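Long-range contacts in GTP cyclohydrolase 1 type 2 homolog (Thermus thermophilus, PDB 2YYB), which is of uncharacterised function but belongs to the GTP cyclohydrolase I type 2/NIF3 family and probably binds divalent metal ions: residues L61-G66 / L93-L98; G27-G32 / H65-G70. All coordinates share one frame; numbering follows the deposited sequence.

Contact 1: L61-G66 / L93-L98; sequences LIVHHG and LYAAHL
Leu61 and Leu93, Ile62 and Tyr94, and Val63 and Ala95 pair in register on adjacent parallel strands, the two strands of the beta-alpha-beta unit formed by strand 60-63, helix 77-88 and strand 92-95. Three backbone hydrogen bonds, Tyr94 N to Leu61 O, Val63 N to Tyr94 O and Ala96 N to Val63 O, tie them together. On one face of the sheet Leu61 and Leu93 run alongside each other; both have CG anti to the backbone N, and Leu93 CD1 comes within 4.0 Å of Leu61 CG. Val63 follows on this face, its CG2 4.1 Å from Ala95 CB. On the other face Ile62 and Tyr94 are neighbours, their closest side-chain atoms being Ile62 CG1 and Tyr94 CB, while the Tyr94 hydroxyl is hydrogen-bonded to Asp11. From His64 and His97 on, the contact is aromatic. His64, with CG anti to its backbone N (chi1 -179°), brings its ring alongside Ala96 and His97, where ND1 makes a weak hydrogen bond of 2.9 Å to Ala96 O. The His97 ring turns its edge to the His64 face in an offset edge-to-face pair, planes at 70° and centroids 5.3 Å apart; its ND1 is held by Asp22. An alanine at His64 would probably leave the His97 edge without the ring face it meets, Ala96 O without this weak donor, and a predicted metal site without one of its ligands. His65, a predicted ligand of the other metal ion, completes the aromatic cluster, its ring oblique to that of His97. NE2 of His64 and NE2 of His65 each make a weak hydrogen bond with Glu214, itself a predicted metal ligand, and His64 NE2 also makes one with Asp101. Where the two rings of the edge-to-face pair come together, His97 CD2 lies 3.8 Å from His64 NE2.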
ATOM      1  N   LEU A  61     -14.588 -33.245  -8.135  1.00 31.54           N
ATOM      2  CA  LEU A  61     -15.614 -32.279  -7.727  1.00 30.30           C
ATOM      3  C   LEU A  61     -15.260 -30.869  -8.188  1.00 31.13           C
ATOM      4  O   LEU A  61     -14.170 -30.347  -7.890  1.00 30.72           O
ATOM      5  CB  LEU A  61     -15.763 -32.288  -6.202  1.00 27.11           C
ATOM      6  CG  LEU A  61     -16.819 -31.368  -5.624  1.00 26.34           C
ATOM      7  CD1 LEU A  61     -18.122 -31.561  -6.384  1.00 27.26           C
ATOM      8  CD2 LEU A  61     -17.013 -31.652  -4.158  1.00 24.49           C
ATOM      9  N   ILE A  62     -16.178 -30.269  -8.938  1.00 31.01           N
ATOM     10  CA  ILE A  62     -16.005 -28.920  -9.450  1.00 31.69           C
ATOM     11  C   ILE A  62     -16.951 -27.977  -8.704  1.00 31.62           C
ATOM     12  O   ILE A  62     -18.159 -28.225  -8.647  1.00 32.27           O
ATOM     13  CB  ILE A  62     -16.345 -28.872 -10.944  1.00 33.02           C
ATOM     14  CG1 ILE A  62     -15.394 -29.805 -11.709  1.00 32.35           C
ATOM     15  CG2 ILE A  62     -16.316 -27.411 -11.443  1.00 31.60           C
ATOM     16  CD1 ILE A  62     -15.671 -29.923 -13.185  1.00 27.39           C
ATOM     17  N   VAL A  63     -16.416 -26.907  -8.126  1.00 30.63           N
ATOM     18  CA  VAL A  63     -17.262 -25.951  -7.412  1.00 30.75           C
ATOM     19  C   VAL A  63     -16.953 -24.517  -7.845  1.00 32.65           C
ATOM     20  O   VAL A  63     -15.831 -24.215  -8.275  1.00 30.81           O
ATOM     21  CB  VAL A  63     -17.082 -26.073  -5.877  1.00 29.53           C
ATOM     22  CG1 VAL A  63     -17.481 -27.478  -5.420  1.00 25.62           C
ATOM     23  CG2 VAL A  63     -15.631 -25.743  -5.490  1.00 25.80           C
ATOM     24  N   HIS A  64     -17.954 -23.640  -7.740  1.00 34.89           N
ATOM     25  CA  HIS A  64     -17.784 -22.231  -8.117  1.00 35.45           C
ATOM     26  C   HIS A  64     -17.120 -21.496  -6.952  1.00 35.36           C
ATOM     27  O   HIS A  64     -16.270 -20.625  -7.160  1.00 34.22           O
ATOM     28  CB  HIS A  64     -19.142 -21.595  -8.452  1.00 36.80           C
ATOM     29  CG  HIS A  64     -19.058 -20.155  -8.884  1.00 40.44           C
ATOM     30  ND1 HIS A  64     -18.339 -19.744  -9.988  1.00 42.13           N
ATOM     31  CD2 HIS A  64     -19.589 -19.029  -8.348  1.00 41.22           C
ATOM     32  CE1 HIS A  64     -18.425 -18.431 -10.108  1.00 41.12           C
ATOM     33  NE2 HIS A  64     -19.175 -17.971  -9.124  1.00 43.64           N
ATOM     34  N   HIS A  65     -17.506 -21.872  -5.733  1.00 34.71           N
ATOM     35  CA  HIS A  65     -16.967 -21.261  -4.519  1.00 36.40           C
ATOM     36  C   HIS A  65     -16.102 -22.279  -3.764  1.00 35.26           C
ATOM     37  O   HIS A  65     -16.627 -23.142  -3.047  1.00 36.35           O
ATOM     38  CB  HIS A  65     -18.123 -20.779  -3.626  1.00 39.53           C
ATOM     39  CG  HIS A  65     -18.976 -19.712  -4.250  1.00 45.08           C
ATOM     40  ND1 HIS A  65     -18.476 -18.482  -4.630  1.00 48.70           N
ATOM     41  CD2 HIS A  65     -20.298 -19.687  -4.550  1.00 46.00           C
ATOM     42  CE1 HIS A  65     -19.454 -17.747  -5.136  1.00 50.58           C
ATOM     43  NE2 HIS A  65     -20.569 -18.456  -5.099  1.00 49.92           N
ATOM     44  N   GLY A  66     -14.785 -22.175  -3.925  1.00 32.43           N
ATOM     45  CA  GLY A  66     -13.876 -23.105  -3.286  1.00 31.17           C
ATOM     46  C   GLY A  66     -13.469 -22.847  -1.847  1.00 32.55           C
ATOM     47  O   GLY A  66     -14.125 -22.121  -1.112  1.00 32.14           O
ATOM     48  N   LEU A  93     -10.609 -31.701  -5.764  1.00 27.36           N
ATOM     49  CA  LEU A  93     -11.413 -30.484  -5.632  1.00 24.60           C
ATOM     50  C   LEU A  93     -10.856 -29.455  -6.584  1.00 25.47           C
ATOM     51  O   LEU A  93      -9.698 -29.042  -6.435  1.00 24.40           O
ATOM     52  CB  LEU A  93     -11.351 -29.899  -4.218  1.00 20.85           C
ATOM     53  CG  LEU A  93     -12.347 -28.745  -4.038  1.00 19.35           C
ATOM     54  CD1 LEU A  93     -13.767 -29.268  -4.219  1.00 16.25           C
ATOM     55  CD2 LEU A  93     -12.195 -28.108  -2.676  1.00 19.09           C
ATOM     56  N   TYR A  94     -11.679 -29.067  -7.561  1.00 25.48           N
ATOM     57  CA  TYR A  94     -11.309 -28.074  -8.570  1.00 27.29           C
ATOM     58  C   TYR A  94     -12.256 -26.866  -8.418  1.00 30.03           C
ATOM     59  O   TYR A  94     -13.491 -26.993  -8.533  1.00 31.95           O
ATOM     60  CB  TYR A  94     -11.441 -28.668  -9.978  1.00 26.25           C
ATOM     61  CG  TYR A  94     -10.934 -27.755 -11.070  1.00 27.30           C
ATOM     62  CD1 TYR A  94      -9.606 -27.794 -11.464  1.00 29.59           C
ATOM     63  CD2 TYR A  94     -11.771 -26.829 -11.679  1.00 28.39           C
ATOM     64  CE1 TYR A  94      -9.110 -26.924 -12.452  1.00 33.44           C
ATOM     65  CE2 TYR A  94     -11.301 -25.959 -12.662  1.00 31.51           C
ATOM     66  CZ  TYR A  94      -9.966 -26.012 -13.051  1.00 33.49           C
ATOM     67  OH  TYR A  94      -9.489 -25.196 -14.058  1.00 34.08           O
ATOM     68  N   ALA A  95     -11.688 -25.695  -8.162  1.00 30.48           N
ATOM     69  CA  ALA A  95     -12.509 -24.507  -7.974  1.00 32.92           C
ATOM     70  C   ALA A  95     -12.365 -23.520  -9.139  1.00 34.41           C
ATOM     71  O   ALA A  95     -11.258 -23.287  -9.639  1.00 34.74           O
ATOM     72  CB  ALA A  95     -12.144 -23.828  -6.620  1.00 30.40           C
ATOM     73  N   ALA A  96     -13.494 -22.959  -9.569  1.00 35.59           N
ATOM     74  CA  ALA A  96     -13.526 -21.987 -10.670  1.00 38.59           C
ATOM     75  C   ALA A  96     -14.466 -20.842 -10.284  1.00 40.15           C
ATOM     76  O   ALA A  96     -15.688 -20.990 -10.331  1.00 38.16           O
ATOM     77  CB  ALA A  96     -14.009 -22.658 -11.961  1.00 37.63           C
ATOM     78  N   HIS A  97     -13.881 -19.702  -9.909  1.00 43.11           N
ATOM     79  CA  HIS A  97     -14.647 -18.536  -9.476  1.00 44.79           C
ATOM     80  C   HIS A  97     -15.022 -17.552 -10.597  1.00 45.88           C
ATOM     81  O   HIS A  97     -15.979 -17.783 -11.350  1.00 43.47           O
ATOM     82  CB  HIS A  97     -13.868 -17.788  -8.398  1.00 46.58           C
ATOM     83  CG  HIS A  97     -14.674 -16.756  -7.678  1.00 50.49           C
ATOM     84  ND1 HIS A  97     -14.100 -15.792  -6.881  1.00 51.93           N
ATOM     85  CD2 HIS A  97     -16.013 -16.567  -7.596  1.00 53.14           C
ATOM     86  CE1 HIS A  97     -15.050 -15.053  -6.334  1.00 54.24           C
ATOM     87  NE2 HIS A  97     -16.222 -15.503  -6.752  1.00 55.08           N
ATOM     88  N   LEU A  98     -14.275 -16.453 -10.698  1.00 45.75           N
ATOM     89  CA  LEU A  98     -14.563 -15.453 -11.716  1.00 46.75           C
ATOM     90  C   LEU A  98     -14.567 -16.028 -13.133  1.00 46.56           C
ATOM     91  O   LEU A  98     -15.464 -15.740 -13.921  1.00 46.03           O
ATOM     92  CB  LEU A  98     -13.561 -14.290 -11.641  1.00 46.75           C
ATOM     93  CG  LEU A  98     -13.585 -13.385 -10.397  1.00 49.11           C
ATOM     94  CD1 LEU A  98     -12.557 -12.271 -10.581  1.00 49.41           C
ATOM     95  CD2 LEU A  98     -14.968 -12.794 -10.177  1.00 48.27           C
TER

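Contact 2: G27-G32 / H65-G70; sequences GLQVEG and HGLFWG
Gln29 reaches from strand 27-30 to the backbone of Leu67, in the loop that follows strand 60-63, and makes the hydrogen bond that joins the two segments. Leu67 N donates to Gln29 OE1 over 2.6 Å in a nearly straight bond. The donor lies in the plane of the carboxamide and uses a lone pair of OE1, at a C=O...N angle of 137°. Gln29 has CG anti to its carbonyl carbon (chi1 -56°) and runs extended beyond it, which carries the amide to the loop. The other end of the amide is fixed as well, since NE2 is hydrogen-bonded to Leu25 O; both ends together hold the group against rotation.

Van der Waals packing flanks this bond. The Gln29 and Phe68 side chains pass one another head to tail, with Phe68 CD2 4.0 Å from Gln29 CD and the amide and ring planes 62° apart. Gln29 O lies at the ring edge, near its plane, 3.8 Å from Phe68 CE2. Apolar contact comes from Val30, whose CG2 lies 4.1 Å from Leu67 CD1.

Ile75 of a second subunit packs on Val30 and Phe68. Gln29 and Val30 form a classic beta bulge opposite Leu93 of strand 92-95, and both side chains touch Leu93, as does that of Leu67. Strand 27-30, outermost in the sheet of this chain, thus lies beside strand 92-95, while helix 77-88 sets Leu86 and Phe87 against Val30 and Arg82 against Leu67.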
ATOM      1  N   GLY A  27      -8.474 -23.270  -9.912  1.00 41.74           N
ATOM      2  CA  GLY A  27      -7.780 -24.469 -10.363  1.00 38.68           C
ATOM      3  C   GLY A  27      -7.954 -25.611  -9.378  1.00 36.58           C
ATOM      4  O   GLY A  27      -8.909 -25.625  -8.614  1.00 36.37           O
ATOM      5  N   LEU A  28      -7.036 -26.568  -9.393  1.00 35.69           N
ATOM      6  CA  LEU A  28      -7.113 -27.698  -8.477  1.00 36.13           C
ATOM      7  C   LEU A  28      -6.743 -27.240  -7.073  1.00 36.12           C
ATOM      8  O   LEU A  28      -5.596 -26.895  -6.819  1.00 37.47           O
ATOM      9  CB  LEU A  28      -6.160 -28.821  -8.913  1.00 34.17           C
ATOM     10  CG  LEU A  28      -6.169 -30.101  -8.066  1.00 33.30           C
ATOM     11  CD1 LEU A  28      -7.489 -30.845  -8.197  1.00 31.62           C
ATOM     12  CD2 LEU A  28      -5.042 -30.989  -8.525  1.00 33.33           C
ATOM     13  N   GLN A  29      -7.705 -27.251  -6.157  1.00 35.28           N
ATOM     14  CA  GLN A  29      -7.440 -26.817  -4.792  1.00 34.46           C
ATOM     15  C   GLN A  29      -7.032 -27.960  -3.882  1.00 33.28           C
ATOM     16  O   GLN A  29      -6.255 -27.756  -2.969  1.00 34.13           O
ATOM     17  CB  GLN A  29      -8.665 -26.113  -4.198  1.00 34.94           C
ATOM     18  CG  GLN A  29      -9.154 -24.933  -5.011  1.00 33.71           C
ATOM     19  CD  GLN A  29     -10.015 -23.976  -4.188  1.00 34.08           C
ATOM     20  OE1 GLN A  29     -10.838 -24.407  -3.372  1.00 30.39           O
ATOM     21  NE2 GLN A  29      -9.835 -22.673  -4.412  1.00 30.56           N
ATOM     22  N   VAL A  30      -7.578 -29.152  -4.107  1.00 32.25           N
ATOM     23  CA  VAL A  30      -7.217 -30.312  -3.298  1.00 29.93           C
ATOM     24  C   VAL A  30      -7.060 -31.508  -4.211  1.00 30.65           C
ATOM     25  O   VAL A  30      -7.948 -31.831  -4.999  1.00 30.70           O
ATOM     26  CB  VAL A  30      -8.274 -30.633  -2.206  1.00 30.17           C
ATOM     27  CG1 VAL A  30      -7.827 -31.847  -1.394  1.00 27.94           C
ATOM     28  CG2 VAL A  30      -8.462 -29.439  -1.280  1.00 27.75           C
ATOM     29  N   GLU A  31      -5.911 -32.161  -4.109  1.00 31.15           N
ATOM     30  CA  GLU A  31      -5.602 -33.315  -4.937  1.00 31.25           C
ATOM     31  C   GLU A  31      -6.265 -34.598  -4.411  1.00 32.00           C
ATOM     32  O   GLU A  31      -6.424 -34.770  -3.206  1.00 31.60           O
ATOM     33  CB  GLU A  31      -4.080 -33.462  -5.012  1.00 30.62           C
ATOM     34  CG  GLU A  31      -3.564 -34.644  -5.822  1.00 29.86           C
ATOM     35  CD  GLU A  31      -2.053 -34.804  -5.680  1.00 29.09           C
ATOM     36  OE1 GLU A  31      -1.312 -33.945  -6.200  1.00 28.37           O
ATOM     37  OE2 GLU A  31      -1.604 -35.775  -5.032  1.00 28.30           O
ATOM     38  N   GLY A  32      -6.667 -35.471  -5.344  1.00 33.74           N
ATOM     39  CA  GLY A  32      -7.310 -36.745  -5.037  1.00 31.42           C
ATOM     40  C   GLY A  32      -6.784 -37.827  -5.976  1.00 31.89           C
ATOM     41  O   GLY A  32      -5.629 -37.757  -6.405  1.00 31.75           O
ATOM     42  N   HIS A  65     -17.506 -21.872  -5.733  1.00 34.71           N
ATOM     43  CA  HIS A  65     -16.967 -21.261  -4.519  1.00 36.40           C
ATOM     44  C   HIS A  65     -16.102 -22.279  -3.764  1.00 35.26           C
ATOM     45  O   HIS A  65     -16.627 -23.142  -3.047  1.00 36.35           O
ATOM     46  CB  HIS A  65     -18.123 -20.779  -3.626  1.00 39.53           C
ATOM     47  CG  HIS A  65     -18.976 -19.712  -4.250  1.00 45.08           C
ATOM     48  ND1 HIS A  65     -18.476 -18.482  -4.630  1.00 48.70           N
ATOM     49  CD2 HIS A  65     -20.298 -19.687  -4.550  1.00 46.00           C
ATOM     50  CE1 HIS A  65     -19.454 -17.747  -5.136  1.00 50.58           C
ATOM     51  NE2 HIS A  65     -20.569 -18.456  -5.099  1.00 49.92           N
ATOM     52  N   GLY A  66     -14.785 -22.175  -3.925  1.00 32.43           N
ATOM     53  CA  GLY A  66     -13.876 -23.105  -3.286  1.00 31.17           C
ATOM     54  C   GLY A  66     -13.469 -22.847  -1.847  1.00 32.55           C
ATOM     55  O   GLY A  66     -14.125 -22.121  -1.112  1.00 32.14           O
ATOM     56  N   LEU A  67     -12.354 -23.438  -1.448  1.00 34.58           N
ATOM     57  CA  LEU A  67     -11.865 -23.327  -0.083  1.00 38.65           C
ATOM     58  C   LEU A  67     -10.904 -22.198   0.224  1.00 42.66           C
ATOM     59  O   LEU A  67     -10.812 -21.764   1.370  1.00 43.30           O
ATOM     60  CB  LEU A  67     -11.188 -24.630   0.322  1.00 37.97           C
ATOM     61  CG  LEU A  67     -12.055 -25.870   0.468  1.00 36.94           C
ATOM     62  CD1 LEU A  67     -11.158 -27.057   0.742  1.00 36.97           C
ATOM     63  CD2 LEU A  67     -13.054 -25.672   1.588  1.00 33.85           C
ATOM     64  N   PHE A  68     -10.190 -21.722  -0.789  1.00 46.59           N
ATOM     65  CA  PHE A  68      -9.200 -20.684  -0.581  1.00 50.74           C
ATOM     66  C   PHE A  68      -9.538 -19.293  -1.114  1.00 54.37           C
ATOM     67  O   PHE A  68     -10.095 -19.150  -2.201  1.00 55.94           O
ATOM     68  CB  PHE A  68      -7.875 -21.167  -1.161  1.00 49.93           C
ATOM     69  CG  PHE A  68      -7.376 -22.433  -0.530  1.00 51.18           C
ATOM     70  CD1 PHE A  68      -6.988 -22.451   0.808  1.00 50.58           C
ATOM     71  CD2 PHE A  68      -7.343 -23.621  -1.249  1.00 49.60           C
ATOM     72  CE1 PHE A  68      -6.583 -23.626   1.409  1.00 49.40           C
ATOM     73  CE2 PHE A  68      -6.936 -24.804  -0.644  1.00 47.76           C
ATOM     74  CZ  PHE A  68      -6.559 -24.805   0.679  1.00 48.38           C
ATOM     75  N   TRP A  69      -9.184 -18.271  -0.333  1.00 57.72           N
ATOM     76  CA  TRP A  69      -9.432 -16.885  -0.709  1.00 60.35           C
ATOM     77  C   TRP A  69      -8.284 -15.965  -0.293  1.00 60.83           C
ATOM     78  O   TRP A  69      -8.522 -14.825   0.077  1.00 61.54           O
ATOM     79  CB  TRP A  69     -10.734 -16.382  -0.067  1.00 62.02           C
ATOM     80  CG  TRP A  69     -11.927 -17.276  -0.287  1.00 64.86           C
ATOM     81  CD1 TRP A  69     -12.335 -18.312   0.511  1.00 65.78           C
ATOM     82  CD2 TRP A  69     -12.845 -17.238  -1.394  1.00 65.84           C
ATOM     83  NE1 TRP A  69     -13.445 -18.920  -0.030  1.00 66.06           N
ATOM     84  CE2 TRP A  69     -13.781 -18.283  -1.198  1.00 65.77           C
ATOM     85  CE3 TRP A  69     -12.970 -16.422  -2.531  1.00 67.38           C
ATOM     86  CZ2 TRP A  69     -14.828 -18.537  -2.097  1.00 66.07           C
ATOM     87  CZ3 TRP A  69     -14.022 -16.676  -3.433  1.00 67.90           C
ATOM     88  CH2 TRP A  69     -14.934 -17.727  -3.203  1.00 67.26           C
ATOM     89  N   GLY A  70      -7.046 -16.449  -0.358  1.00 61.54           N
ATOM     90  CA  GLY A  70      -5.911 -15.621   0.031  1.00 62.93           C
ATOM     91  C   GLY A  70      -5.661 -15.631   1.539  1.00 64.83           C
ATOM     92  O   GLY A  70      -4.551 -15.375   2.011  1.00 63.93           O
TER

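Overall arrangement
Contacts 1 and 2 have centres about 7 Å apart and belong to the same five-stranded mixed sheet, where strand 92-95 lies between strand 60-63, its parallel partner, and strand 27-30, antiparallel to it. Along the chain residues 27-32 come first, then 61-66 running into 65-70, with His65 and Gly66 common to both contacts, and finally 93-98. Gln29 N and Val30 O probably hydrogen-bond to Leu93 O and Leu93 N, and Ala95 CB packs on Gln29 CD, which links the contacts through strand 92-95. After strand 60-63 the chain carries the predicted metal ligands His64 and His65 and then meets strand 27-30, outermost in the sheet of this chain and bonded to a second subunit.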